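Local coordinates for vesicular integral-membrane protein VIP36 (Canis lupus familiaris, PDB 2DUR) that acts as a calcium-dependent lectin of the early secretory pathway, binding high-mannose glycans and taking part in the transport and sorting of the glycoproteins that carry them, at residues Arg41-Glu46 with Asp216-Ile221; Phe70-Thr75 with Asp157-Asp162; Tyr171-Leu176 with Leu228-Thr233. All coordinates share one frame; numbering follows the deposited sequence.

Contact 1 (Arg41-Glu46 with Asp216-Ile221); sequences RLTPDE and DNHDII
In the L-type lectin beta sandwich of VIP36, strand 40-43 runs antiparallel to strand 217-227, and this contact holds the end of that pairing nearest the sugar site. Arg41 and Asp219 form a non-hydrogen-bonded antiparallel pair, and their side chains lie side by side on the same face of the sheet. With CG anti to the backbone N (chi1 175°) and a bend at chi3, Arg41 presents the edge of its guanidinium to the carboxylate. NE meets Asp219 OD1 at 2.7 Å and NH2 meets Asp219 OD2 at 3.0 Å, each on the syn lone pair and nearly straight. The two planes are only 13° apart, so this double grip fixes the rotation of both groups. Asn217 OD1 sits over one face of the guanidinium, where no N-H of that group points at it, and accepts instead from a water that also takes the Asp45 N-H; Asn217 ND2 is hydrogen-bonded to His73 O. At the corner, Leu42 N donates a hydrogen bond to His218 O at 2.8 Å, along the C=O axis but bent at the hydrogen, while Leu42 CD1 packs on Ile220 CG1. On the other face of the sheet, Thr43 OG1 lies in the ring plane of His218, 2.8 Å from its ND1, a hydrogen bond in which either partner could donate. Behind Leu42, Thr43 and His218 lies strand 204-211 of the opposing sheet, and on its other side strand 217-227 is paired with strand 64-73, whose His73 NE2 also binds Asp219 OD2.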
loop_
_atom_site.group_PDB
_atom_site.type_symbol
_atom_site.label_atom_id
_atom_site.label_comp_id
_atom_site.label_asym_id
_atom_site.label_seq_id
_atom_site.Cartn_x
_atom_site.Cartn_y
_atom_site.Cartn_z
ATOM N N ARG A 41 -13.265 3.748 -5.090
ATOM C CA ARG A 41 -12.537 4.918 -5.529
ATOM C C ARG A 41 -12.161 5.694 -4.288
ATOM O O ARG A 41 -13.034 6.252 -3.639
ATOM C CB ARG A 41 -13.402 5.791 -6.453
ATOM C CG ARG A 41 -12.741 7.103 -6.869
ATOM C CD ARG A 41 -13.394 7.682 -8.129
ATOM N NE ARG A 41 -13.021 6.840 -9.263
ATOM C CZ ARG A 41 -13.559 6.907 -10.478
ATOM N NH1 ARG A 41 -14.521 7.793 -10.745
ATOM N NH2 ARG A 41 -13.134 6.073 -11.435
ATOM N N LEU A 42 -10.862 5.710 -3.968
ATOM C CA LEU A 42 -10.384 6.383 -2.766
ATOM C C LEU A 42 -10.535 7.900 -2.865
ATOM O O LEU A 42 -10.911 8.551 -1.874
ATOM C CB LEU A 42 -8.923 6.012 -2.504
ATOM C CG LEU A 42 -8.670 4.508 -2.295
ATOM C CD1 LEU A 42 -7.152 4.256 -2.257
ATOM C CD2 LEU A 42 -9.314 4.035 -1.034
ATOM N N THR A 43 -10.185 8.462 -4.015
ATOM C CA THR A 43 -10.461 9.883 -4.303
ATOM C C THR A 43 -10.971 10.017 -5.729
ATOM O O THR A 43 -10.520 9.283 -6.604
ATOM C CB THR A 43 -9.217 10.789 -4.165
ATOM O OG1 THR A 43 -8.289 10.542 -5.236
ATOM C CG2 THR A 43 -8.535 10.632 -2.790
ATOM N N PRO A 44 -11.874 10.993 -5.966
ATOM C CA PRO A 44 -12.152 11.370 -7.331
ATOM C C PRO A 44 -11.053 12.310 -7.816
ATOM O O PRO A 44 -10.146 12.697 -7.041
ATOM C CB PRO A 44 -13.445 12.155 -7.200
ATOM C CG PRO A 44 -13.320 12.835 -5.848
ATOM C CD PRO A 44 -12.572 11.865 -4.996
ATOM N N ASP A 45 -11.152 12.702 -9.086
ATOM C CA ASP A 45 -10.220 13.613 -9.722
ATOM C C ASP A 45 -10.622 15.039 -9.344
ATOM O O ASP A 45 -10.939 15.875 -10.199
ATOM C CB ASP A 45 -10.233 13.376 -11.255
ATOM C CG ASP A 45 -9.102 14.044 -11.995
ATOM O OD1 ASP A 45 -8.223 14.695 -11.381
ATOM O OD2 ASP A 45 -9.081 13.909 -13.260
ATOM N N GLU A 46 -10.642 15.284 -8.038
ATOM C CA GLU A 46 -10.994 16.591 -7.483
ATOM C C GLU A 46 -9.966 16.938 -6.420
ATOM O O GLU A 46 -9.287 16.046 -5.880
ATOM C CB GLU A 46 -12.382 16.527 -6.853
ATOM C CG GLU A 46 -13.470 16.289 -7.906
ATOM C CD GLU A 46 -14.836 15.990 -7.326
ATOM O OE1 GLU A 46 -15.059 16.176 -6.107
ATOM O OE2 GLU A 46 -15.706 15.557 -8.117
ATOM N N ASP A 216 -6.295 13.278 -9.087
ATOM C CA ASP A 216 -6.400 12.087 -9.951
ATOM C C ASP A 216 -7.457 11.191 -9.330
ATOM O O ASP A 216 -7.733 11.228 -8.119
ATOM C CB ASP A 216 -5.095 11.259 -9.974
ATOM C CG ASP A 216 -4.256 11.466 -11.205
ATOM O OD1 ASP A 216 -4.763 11.856 -12.296
ATOM O OD2 ASP A 216 -3.039 11.185 -11.099
ATOM N N ASN A 217 -8.050 10.333 -10.145
ATOM C CA ASN A 217 -8.814 9.242 -9.585
ATOM C C ASN A 217 -7.822 8.216 -9.069
ATOM O O ASN A 217 -6.892 7.866 -9.783
ATOM C CB ASN A 217 -9.646 8.555 -10.664
ATOM C CG ASN A 217 -10.712 9.461 -11.238
ATOM O OD1 ASN A 217 -11.697 9.778 -10.555
ATOM N ND2 ASN A 217 -10.527 9.873 -12.501
ATOM N N HIS A 218 -8.022 7.779 -7.832
ATOM C CA HIS A 218 -7.214 6.698 -7.236
ATOM C C HIS A 218 -8.156 5.560 -6.888
ATOM O O HIS A 218 -8.860 5.615 -5.900
ATOM C CB HIS A 218 -6.470 7.224 -5.976
ATOM C CG HIS A 218 -5.502 8.324 -6.270
ATOM N ND1 HIS A 218 -5.774 9.655 -6.003
ATOM C CD2 HIS A 218 -4.238 8.294 -6.750
ATOM C CE1 HIS A 218 -4.743 10.395 -6.374
ATOM N NE2 HIS A 218 -3.794 9.592 -6.822
ATOM N N ASP A 219 -8.179 4.515 -7.740
ATOM C CA ASP A 219 -9.104 3.395 -7.550
ATOM C C ASP A 219 -8.402 2.111 -7.089
ATOM O O ASP A 219 -7.286 1.825 -7.511
ATOM C CB ASP A 219 -9.831 3.043 -8.856
ATOM C CG ASP A 219 -10.649 4.191 -9.415
ATOM O OD1 ASP A 219 -10.984 5.109 -8.642
ATOM O OD2 ASP A 219 -10.976 4.155 -10.622
ATOM N N ILE A 220 -9.081 1.351 -6.235
ATOM C CA ILE A 220 -8.655 -0.017 -5.872
ATOM C C ILE A 220 -9.739 -0.951 -6.386
ATOM O O ILE A 220 -10.875 -0.865 -5.940
ATOM C CB ILE A 220 -8.519 -0.203 -4.339
ATOM C CG1 ILE A 220 -7.531 0.815 -3.749
ATOM C CG2 ILE A 220 -8.077 -1.653 -3.984
ATOM C CD1 ILE A 220 -6.076 0.680 -4.230
ATOM N N ILE A 221 -9.387 -1.829 -7.332
ATOM C CA ILE A 221 -10.369 -2.801 -7.848
ATOM C C ILE A 221 -10.421 -4.026 -6.941
ATOM O O ILE A 221 -11.496 -4.502 -6.570
ATOM C CB ILE A 221 -10.086 -3.204 -9.298
ATOM C CG1 ILE A 221 -10.300 -2.030 -10.261
ATOM C CG2 ILE A 221 -11.006 -4.393 -9.718
ATOM C CD1 ILE A 221 -9.149 -1.009 -10.345
HETATM O O HOH W 1 -13.470 11.775 -10.597
#

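Contact 2 (Phe70-Thr75 with Asp157-Asp162)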
loop_
_atom_site.group_PDB
_atom_site.type_symbol
_atom_site.label_atom_id
_atom_site.label_comp_id
_atom_site.label_asym_id
_atom_site.label_seq_id
_atom_site.Cartn_x
_atom_site.Cartn_y
_atom_site.Cartn_z
ATOM N N PHE A 70 -5.106 -1.933 -9.042
ATOM C CA PHE A 70 -5.420 -0.515 -8.795
ATOM C C PHE A 70 -5.515 0.207 -10.121
ATOM O O PHE A 70 -5.121 -0.313 -11.164
ATOM C CB PHE A 70 -4.330 0.115 -7.905
ATOM C CG PHE A 70 -2.994 0.249 -8.587
ATOM C CD1 PHE A 70 -2.099 -0.842 -8.597
ATOM C CD2 PHE A 70 -2.625 1.425 -9.254
ATOM C CE1 PHE A 70 -0.861 -0.740 -9.271
ATOM C CE2 PHE A 70 -1.381 1.548 -9.906
ATOM C CZ PHE A 70 -0.490 0.436 -9.928
ATOM N N LYS A 71 -6.042 1.428 -10.103
ATOM C CA LYS A 71 -6.012 2.252 -11.293
ATOM C C LYS A 71 -5.861 3.709 -10.885
ATOM O O LYS A 71 -6.683 4.212 -10.120
ATOM C CB LYS A 71 -7.288 2.069 -12.124
ATOM C CG LYS A 71 -7.132 2.587 -13.510
ATOM C CD LYS A 71 -8.416 2.417 -14.320
ATOM C CE LYS A 71 -8.323 3.204 -15.618
ATOM N NZ LYS A 71 -7.356 2.621 -16.612
ATOM N N VAL A 72 -4.806 4.346 -11.368
ATOM C CA VAL A 72 -4.617 5.779 -11.175
ATOM C C VAL A 72 -4.788 6.453 -12.517
ATOM O O VAL A 72 -4.059 6.172 -13.477
ATOM C CB VAL A 72 -3.240 6.117 -10.561
ATOM C CG1 VAL A 72 -3.093 7.636 -10.399
ATOM C CG2 VAL A 72 -3.100 5.384 -9.216
ATOM N N HIS A 73 -5.752 7.362 -12.587
ATOM C CA HIS A 73 -6.078 7.964 -13.866
ATOM C C HIS A 73 -6.771 9.300 -13.679
ATOM O O HIS A 73 -7.500 9.478 -12.730
ATOM C CB HIS A 73 -6.963 7.004 -14.685
ATOM C CG HIS A 73 -8.230 6.599 -14.000
ATOM N ND1 HIS A 73 -9.470 6.963 -14.483
ATOM C CD2 HIS A 73 -8.460 5.890 -12.866
ATOM C CE1 HIS A 73 -10.407 6.468 -13.693
ATOM N NE2 HIS A 73 -9.821 5.803 -12.710
ATOM N N GLY A 74 -6.529 10.230 -14.586
ATOM C CA GLY A 74 -7.229 11.508 -14.517
ATOM C C GLY A 74 -6.921 12.361 -15.716
ATOM O O GLY A 74 -6.214 11.939 -16.633
ATOM N N THR A 75 -7.447 13.579 -15.699
ATOM C CA THR A 75 -7.409 14.424 -16.884
ATOM C C THR A 75 -6.488 15.639 -16.785
ATOM O O THR A 75 -6.428 16.444 -17.720
ATOM C CB THR A 75 -8.819 14.885 -17.270
ATOM O OG1 THR A 75 -9.363 15.660 -16.197
ATOM C CG2 THR A 75 -9.726 13.691 -17.553
ATOM N N ASP A 157 5.789 3.341 -14.320
ATOM C CA ASP A 157 4.871 4.082 -15.189
ATOM C C ASP A 157 3.487 3.470 -15.063
ATOM O O ASP A 157 3.100 2.594 -15.857
ATOM C CB ASP A 157 5.394 4.023 -16.641
ATOM C CG ASP A 157 4.527 4.803 -17.624
ATOM O OD1 ASP A 157 3.606 5.533 -17.196
ATOM O OD2 ASP A 157 4.787 4.685 -18.847
ATOM N N PHE A 158 2.745 3.875 -14.031
ATOM C CA PHE A 158 1.462 3.230 -13.766
ATOM C C PHE A 158 0.227 4.085 -14.033
ATOM O O PHE A 158 -0.890 3.594 -13.891
ATOM C CB PHE A 158 1.404 2.623 -12.359
ATOM C CG PHE A 158 1.619 3.617 -11.251
ATOM C CD1 PHE A 158 2.814 3.636 -10.558
ATOM C CD2 PHE A 158 0.598 4.500 -10.873
ATOM C CE1 PHE A 158 3.025 4.555 -9.500
ATOM C CE2 PHE A 158 0.793 5.407 -9.823
ATOM C CZ PHE A 158 1.989 5.435 -9.143
ATOM N N ARG A 159 0.414 5.339 -14.425
ATOM C CA ARG A 159 -0.715 6.241 -14.571
ATOM C C ARG A 159 -1.297 6.228 -15.979
ATOM O O ARG A 159 -0.547 6.229 -16.966
ATOM C CB ARG A 159 -0.286 7.655 -14.203
ATOM C CG ARG A 159 -1.418 8.530 -13.910
ATOM C CD ARG A 159 -0.932 9.828 -13.283
ATOM N NE ARG A 159 -1.963 10.813 -13.513
ATOM C CZ ARG A 159 -2.164 11.446 -14.659
ATOM N NH1 ARG A 159 -1.368 11.223 -15.707
ATOM N NH2 ARG A 159 -3.159 12.304 -14.757
ATOM N N ASN A 160 -2.623 6.215 -16.059
ATOM C CA ASN A 160 -3.320 6.420 -17.335
ATOM C C ASN A 160 -2.938 5.359 -18.359
ATOM O O ASN A 160 -2.754 5.683 -19.544
ATOM C CB ASN A 160 -3.021 7.817 -17.909
ATOM C CG ASN A 160 -3.934 8.907 -17.334
ATOM O OD1 ASN A 160 -4.923 8.620 -16.669
ATOM N ND2 ASN A 160 -3.606 10.160 -17.611
ATOM N N ARG A 161 -2.817 4.115 -17.907
ATOM C CA ARG A 161 -2.521 3.007 -18.818
ATOM C C ARG A 161 -3.787 2.454 -19.486
ATOM O O ARG A 161 -4.869 2.496 -18.914
ATOM C CB ARG A 161 -1.771 1.892 -18.077
ATOM C CG ARG A 161 -0.507 2.353 -17.330
ATOM C CD ARG A 161 0.503 3.071 -18.230
ATOM N NE ARG A 161 0.924 2.219 -19.354
ATOM C CZ ARG A 161 2.033 1.468 -19.379
ATOM N NH1 ARG A 161 2.891 1.448 -18.355
ATOM N NH2 ARG A 161 2.298 0.728 -20.453
ATOM N N ASP A 162 -3.633 1.876 -20.681
ATOM C CA ASP A 162 -4.790 1.331 -21.420
ATOM C C ASP A 162 -5.170 -0.114 -21.087
ATOM O O ASP A 162 -6.014 -0.719 -21.763
ATOM C CB ASP A 162 -4.580 1.493 -22.919
ATOM C CG ASP A 162 -4.532 2.950 -23.340
ATOM O OD1 ASP A 162 -5.175 3.790 -22.663
ATOM O OD2 ASP A 162 -3.849 3.257 -24.343
HETATM O O HOH W 2 -4.167 3.290 -15.643
HETATM O O HOH W 3 -7.377 0.449 -17.900
HETATM O O HOH W 4 -3.044 2.718 -12.995
#
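Asn160 plugs the 157-162 loop into the end of strand 64-73. Its CB leads to CG, which is set beside the backbone N (chi1 -84°) and so brings the amide alongside Gly74. OD1 accepts the N-H of Gly74 at 3.1 Å on an in-plane lone pair and also lies against CA and CB of His73. ND2 at the tip returns a weak bond to Gly74 O, 3.3 Å away, so one amide reads both polar backbone atoms of the glycine. The backbone N of Asn160 adds a straight bond to Val72 O at 3.0 Å. One water further back joins Val72 N to Phe158 O. Deeper in, the edge of Phe70 approaches the face of Phe158 in an offset edge-to-face pair, ring centres 5.6 Å apart and planes at 80°. Val72 CG2 closes on the same Phe158 ring, 3.9 Å from CE2. Arg159 crosses Val72 with its CG and runs on, extended, to a salt bridge with Asp216. Phe158 and Phe70 both rest on Leu113 of strand 109-114 in the facing sheet, while strand 64-73 lies between strands 217-227 and 165-172 in its own.

Contact 3 (Tyr171-Leu176 with Leu228-Thr233); sequences YSRGRL and LMVEHT
Arg173, at the tip of a tight turn, buries more surface here than any other residue, with Ser172 and Val230 next. Positive phi at both Arg173 and Gly174 makes Ser172-Arg175 a type I' turn, closed by Arg175 N to Ser172 O at 2.9 Å and Ser172 N to Arg175 O at 3.1 Å. From it the Arg173 side chain leaves with CG beside the backbone N (chi1 -63°) and reaches across to the 228-233 segment. Its aliphatic part crosses Val230 obliquely, CD lying 3.7 Å from Val230 CG1. A bend at chi3 (72°) then carries the guanidinium past the valine, where NH1 comes edge-on to within 2.9 Å of Glu231 O. The same NH1 approaches His232 tip to tip, 3.8 Å from ND1, a ring nitrogen that the contact buries without a partner. NH2 is salt-bridged to Glu236 of helix 234-238, tying the turn to that helix as well.

Ser172 points its CB at the other segment, with OG anti to the backbone N (chi1 177°). OG touches both methyls of Val230, the nearer being CG2 at 3.7 Å, and its hydrogen bond goes to Asp63. The other carboxylate oxygen of Asp63 binds His232 NE2, so one aspartate bridges the two segments. Leu228 CD1 reaches Ser172 CB at 4.2 Å, a loose apolar touch. Far from the sugar and calcium sites, this is surface packing about a two-residue beta-hairpin: the type I' turn linking strands 165-172 and 175-181 meets the chain leading out of strand 217-227.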
loop_
_atom_site.group_PDB
_atom_site.type_symbol
_atom_site.label_atom_id
_atom_site.label_comp_id
_atom_site.label_asym_id
_atom_site.label_seq_id
_atom_site.Cartn_x
_atom_site.Cartn_y
_atom_site.Cartn_z
ATOM N N TYR A 171 5.923 -10.457 1.801
ATOM C CA TYR A 171 6.708 -10.347 3.004
ATOM C C TYR A 171 6.863 -11.726 3.648
ATOM O O TYR A 171 5.882 -12.364 3.983
ATOM C CB TYR A 171 6.050 -9.340 3.975
ATOM C CG TYR A 171 6.867 -9.181 5.237
ATOM C CD1 TYR A 171 8.178 -8.671 5.178
ATOM C CD2 TYR A 171 6.375 -9.596 6.467
ATOM C CE1 TYR A 171 8.966 -8.539 6.338
ATOM C CE2 TYR A 171 7.152 -9.492 7.639
ATOM C CZ TYR A 171 8.447 -8.958 7.561
ATOM O OH TYR A 171 9.216 -8.839 8.690
ATOM N N SER A 172 8.110 -12.176 3.823
ATOM C CA SER A 172 8.367 -13.490 4.404
ATOM C C SER A 172 9.810 -13.567 4.861
ATOM O O SER A 172 10.730 -13.242 4.075
ATOM C CB SER A 172 8.107 -14.596 3.361
ATOM O OG SER A 172 8.435 -15.889 3.904
ATOM N N ARG A 173 10.001 -13.995 6.111
ATOM C CA ARG A 173 11.346 -14.219 6.677
ATOM C C ARG A 173 12.252 -12.988 6.475
ATOM O O ARG A 173 13.448 -13.093 6.135
ATOM C CB ARG A 173 11.981 -15.481 6.065
ATOM C CG ARG A 173 11.182 -16.757 6.397
ATOM C CD ARG A 173 11.892 -18.005 5.900
ATOM N NE ARG A 173 13.063 -18.255 6.736
ATOM C CZ ARG A 173 13.067 -18.964 7.858
ATOM N NH1 ARG A 173 11.958 -19.554 8.316
ATOM N NH2 ARG A 173 14.207 -19.101 8.516
ATOM N N GLY A 174 11.671 -11.810 6.697
ATOM C CA GLY A 174 12.436 -10.573 6.640
ATOM C C GLY A 174 12.657 -9.996 5.270
ATOM O O GLY A 174 13.203 -8.907 5.142
ATOM N N ARG A 175 12.259 -10.740 4.222
ATOM C CA ARG A 175 12.421 -10.284 2.866
ATOM C C ARG A 175 11.142 -9.595 2.417
ATOM O O ARG A 175 10.060 -10.172 2.486
ATOM C CB ARG A 175 12.776 -11.458 1.921
ATOM C CG ARG A 175 13.088 -11.047 0.501
ATOM C CD ARG A 175 13.290 -12.315 -0.338
ATOM N NE ARG A 175 13.542 -11.989 -1.743
ATOM C CZ ARG A 175 13.800 -12.921 -2.683
ATOM N NH1 ARG A 175 13.819 -14.217 -2.358
ATOM N NH2 ARG A 175 14.010 -12.561 -3.940
ATOM N N LEU A 176 11.304 -8.364 1.953
ATOM C CA LEU A 176 10.189 -7.549 1.464
ATOM C C LEU A 176 10.403 -7.320 -0.021
ATOM O O LEU A 176 11.401 -6.733 -0.437
ATOM C CB LEU A 176 10.166 -6.204 2.216
ATOM C CG LEU A 176 9.071 -5.224 1.748
ATOM C CD1 LEU A 176 7.678 -5.788 1.971
ATOM C CD2 LEU A 176 9.234 -3.859 2.433
ATOM N N LEU A 228 1.479 -17.541 2.367
ATOM C CA LEU A 228 2.598 -18.334 1.887
ATOM C C LEU A 228 2.871 -19.443 2.901
ATOM O O LEU A 228 2.919 -19.203 4.108
ATOM C CB LEU A 228 3.838 -17.447 1.701
ATOM C CG LEU A 228 3.664 -16.204 0.818
ATOM C CD1 LEU A 228 4.956 -15.394 0.736
ATOM C CD2 LEU A 228 3.198 -16.600 -0.569
ATOM N N MET A 229 3.026 -20.665 2.398
ATOM C CA MET A 229 3.291 -21.804 3.268
ATOM C C MET A 229 4.805 -21.909 3.429
ATOM O O MET A 229 5.518 -22.481 2.587
ATOM C CB MET A 229 2.676 -23.093 2.705
ATOM C CG MET A 229 1.154 -23.024 2.449
ATOM S SD MET A 229 0.160 -22.241 3.742
ATOM C CE MET A 229 0.388 -23.379 5.109
ATOM N N VAL A 230 5.282 -21.314 4.508
ATOM C CA VAL A 230 6.706 -21.217 4.767
ATOM C C VAL A 230 6.989 -21.803 6.138
ATOM O O VAL A 230 6.325 -21.473 7.136
ATOM C CB VAL A 230 7.186 -19.744 4.693
ATOM C CG1 VAL A 230 8.642 -19.617 5.157
ATOM C CG2 VAL A 230 7.031 -19.199 3.271
ATOM N N GLU A 231 7.983 -22.687 6.187
ATOM C CA GLU A 231 8.377 -23.314 7.420
ATOM C C GLU A 231 8.947 -22.333 8.433
ATOM O O GLU A 231 9.795 -21.501 8.101
ATOM C CB GLU A 231 9.413 -24.405 7.148
ATOM C CG GLU A 231 9.651 -25.322 8.338
ATOM C CD GLU A 231 10.894 -26.178 8.189
ATOM O OE1 GLU A 231 10.863 -27.310 8.708
ATOM O OE2 GLU A 231 11.889 -25.721 7.571
ATOM N N HIS A 232 8.479 -22.459 9.672
ATOM C CA HIS A 232 9.165 -21.877 10.823
ATOM C C HIS A 232 9.445 -22.986 11.832
ATOM O O HIS A 232 8.582 -23.816 12.094
ATOM C CB HIS A 232 8.333 -20.764 11.453
ATOM C CG HIS A 232 8.050 -19.634 10.513
ATOM N ND1 HIS A 232 8.928 -18.590 10.328
ATOM C CD2 HIS A 232 7.005 -19.403 9.681
ATOM C CE1 HIS A 232 8.430 -17.754 9.430
ATOM N NE2 HIS A 232 7.260 -18.217 9.030
ATOM N N THR A 233 10.647 -23.001 12.391
ATOM C CA THR A 233 11.008 -24.038 13.371
ATOM C C THR A 233 10.319 -23.776 14.722
ATOM O O THR A 233 9.889 -22.649 14.982
ATOM C CB THR A 233 12.529 -24.112 13.563
ATOM O OG1 THR A 233 13.002 -22.873 14.109
ATOM C CG2 THR A 233 13.223 -24.408 12.223
#

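All three contacts reach the same sheet of the lectin sandwich. Contacts 1 and 2 lie at its sugar-binding end, centres about 10 Å apart, on the neighbouring strands 217-227 and 64-73, and they touch directly through a salt bridge from the 157-162 loop to the residue leading into strand 217-227. Contact 1 is buried and mixes strand pairing with charge; contact 2 is partly buried, joining an aromatic pair to a loop held by one asparagine, through its backbone N and its amide, and by waters. Contact 3 is a surface contact across the chain's centre, its centre about 33 Å from that of contact 1 and about 32 Å from that of contact 2, where no clear hydrogen bond crosses and arginine-valine packing dominates.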